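Local coordinates for protein Sqt1 (Chaetomium thermophilum, PDB 4ZOY) that probably acts as a WD40-repeat chaperone that captures a nascent ribosomal protein during translation, serving ribosome biogenesis, at residues A[28-33]-A[95-100]. Residues are numbered along the deposited sequence; the frame is centred on the assembly and turned at random.
Sequences PNIVAT and LTFTLP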
loop_
_atom_site.group_PDB
_atom_site.type_symbol
_atom_site.label_atom_id
_atom_site.label_comp_id
_atom_site.label_asym_id
_atom_site.label_seq_id
_atom_site.Cartn_x
_atom_site.Cartn_y
_atom_site.Cartn_z
ATOM N N PRO A 28 -6.789 -11.040 -11.383
ATOM C CA PRO A 28 -5.959 -11.211 -10.181
ATOM C C PRO A 28 -4.769 -12.139 -10.424
ATOM O O PRO A 28 -3.801 -12.116 -9.661
ATOM C CB PRO A 28 -6.925 -11.827 -9.161
ATOM C CG PRO A 28 -8.294 -11.627 -9.722
ATOM C CD PRO A 28 -8.156 -11.557 -11.197
ATOM N N ASN A 29 -4.829 -12.940 -11.480
ATOM C CA ASN A 29 -3.722 -13.831 -11.805
ATOM C C ASN A 29 -2.511 -13.100 -12.386
ATOM O O ASN A 29 -1.417 -13.651 -12.457
ATOM C CB ASN A 29 -4.187 -14.909 -12.786
ATOM C CG ASN A 29 -4.730 -14.323 -14.070
ATOM O OD1 ASN A 29 -5.688 -13.548 -14.054
ATOM N ND2 ASN A 29 -4.104 -14.670 -15.194
ATOM N N ILE A 30 -2.705 -11.859 -12.815
ATOM C CA ILE A 30 -1.618 -11.093 -13.394
ATOM C C ILE A 30 -1.001 -10.216 -12.318
ATOM O O ILE A 30 -1.638 -9.294 -11.810
ATOM C CB ILE A 30 -2.093 -10.238 -14.578
ATOM C CG1 ILE A 30 -2.699 -11.141 -15.657
ATOM C CG2 ILE A 30 -0.946 -9.406 -15.139
ATOM C CD1 ILE A 30 -3.150 -10.399 -16.889
ATOM N N VAL A 31 0.238 -10.534 -11.963
ATOM C CA VAL A 31 0.936 -9.888 -10.864
ATOM C C VAL A 31 2.338 -9.481 -11.301
ATOM O O VAL A 31 3.034 -10.258 -11.952
ATOM C CB VAL A 31 1.019 -10.822 -9.644
ATOM C CG1 VAL A 31 1.853 -10.212 -8.551
ATOM C CG2 VAL A 31 -0.377 -11.154 -9.132
ATOM N N ALA A 32 2.738 -8.259 -10.956
ATOM C CA ALA A 32 4.080 -7.763 -11.218
ATOM C C ALA A 32 4.878 -7.668 -9.925
ATOM O O ALA A 32 4.352 -7.254 -8.892
ATOM C CB ALA A 32 4.024 -6.405 -11.905
ATOM N N THR A 33 6.155 -8.044 -9.982
ATOM C CA THR A 33 7.024 -7.984 -8.816
ATOM C C THR A 33 8.297 -7.240 -9.176
ATOM O O THR A 33 8.722 -7.254 -10.318
ATOM C CB THR A 33 7.352 -9.398 -8.271
ATOM O OG1 THR A 33 7.983 -10.174 -9.297
ATOM C CG2 THR A 33 6.077 -10.100 -7.838
ATOM N N LEU A 95 5.432 -0.456 -7.728
ATOM C CA LEU A 95 4.738 -0.955 -8.916
ATOM C C LEU A 95 3.266 -0.689 -8.801
ATOM O O LEU A 95 2.694 -0.827 -7.717
ATOM C CB LEU A 95 4.926 -2.458 -9.092
ATOM C CG LEU A 95 6.303 -2.916 -9.542
ATOM C CD1 LEU A 95 6.433 -4.400 -9.213
ATOM C CD2 LEU A 95 6.480 -2.671 -11.033
ATOM N N THR A 96 2.630 -0.346 -9.914
ATOM C CA THR A 96 1.184 -0.325 -9.912
ATOM C C THR A 96 0.607 -0.577 -11.302
ATOM O O THR A 96 1.181 -0.176 -12.316
ATOM C CB THR A 96 0.650 1.008 -9.348
ATOM O OG1 THR A 96 -0.757 0.890 -9.081
ATOM C CG2 THR A 96 0.894 2.119 -10.312
ATOM N N PHE A 97 -0.499 -1.309 -11.331
ATOM C CA PHE A 97 -1.385 -1.316 -12.483
ATOM C C PHE A 97 -2.345 -0.159 -12.293
ATOM O O PHE A 97 -2.804 0.083 -11.178
ATOM C CB PHE A 97 -2.161 -2.631 -12.605
ATOM C CG PHE A 97 -1.325 -3.794 -13.061
ATOM C CD1 PHE A 97 -1.123 -4.032 -14.411
ATOM C CD2 PHE A 97 -0.761 -4.664 -12.142
ATOM C CE1 PHE A 97 -0.355 -5.112 -14.837
ATOM C CE2 PHE A 97 0.012 -5.748 -12.563
ATOM C CZ PHE A 97 0.208 -5.967 -13.908
ATOM N N THR A 98 -2.676 0.556 -13.359
ATOM C CA THR A 98 -3.591 1.675 -13.195
ATOM C C THR A 98 -5.038 1.232 -13.012
ATOM O O THR A 98 -5.428 0.128 -13.391
ATOM C CB THR A 98 -3.509 2.649 -14.383
ATOM O OG1 THR A 98 -3.672 1.932 -15.618
ATOM C CG2 THR A 98 -2.169 3.371 -14.376
ATOM N N LEU A 99 -5.819 2.106 -12.384
ATOM C CA LEU A 99 -7.265 1.957 -12.276
ATOM C C LEU A 99 -7.902 2.729 -13.428
ATOM O O LEU A 99 -7.326 3.714 -13.895
ATOM C CB LEU A 99 -7.756 2.474 -10.923
ATOM C CG LEU A 99 -7.283 1.682 -9.703
ATOM C CD1 LEU A 99 -7.651 2.420 -8.426
ATOM C CD2 LEU A 99 -7.885 0.270 -9.707
ATOM N N PRO A 100 -9.082 2.297 -13.892
ATOM C CA PRO A 100 -9.896 1.197 -13.365
ATOM C C PRO A 100 -9.613 -0.191 -13.926
ATOM O O PRO A 100 -10.089 -1.158 -13.332
ATOM C CB PRO A 100 -11.316 1.620 -13.759
ATOM C CG PRO A 100 -11.116 2.327 -15.049
ATOM C CD PRO A 100 -9.835 3.105 -14.870
#
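From the innermost strand of one propeller blade, Phe97 reaches onto Ile30 and Ala32 of the blade before it, and Leu95 onto Ala32 and Thr33. Phe97 CZ lies 3.8 Å from Ile30 CG2, a branch methyl that gives the ring an apolar partner, the two side chains crossing at about a right angle. Phe97 CE2 meets Ala32 CB at 4.1 Å. Near the ring plane, Phe97 CE2 is also 4.0 Å from Ala32 N. Alanine suits this place because its single methyl lets the ring edge come up to the backbone; Ala32 CB also touches Leu95 CD1, at 4.1 Å. Leucine's branched end reaches further, Leu95 CD1 coming to 3.4 Å from Thr33 C. Leu95 CD1 is also 3.5 Å from Ala32 O.

Strand 30-33 and strand 95-97 run nearly antiparallel (158°), but their axes stay 7.7 Å apart, a gap the long, flat Phe97 side chain can span, and no hydrogen bond joins them. Ala32 is instead paired with Ala22 of its own sheet, and Thr33 OG1 is hydrogen-bonded to His14 NE2. Leu105 of strand 104-109 touches both Ala32 and Phe97. Neighbouring WD40 blades are therefore joined here by buried apolar packing between separate sheets.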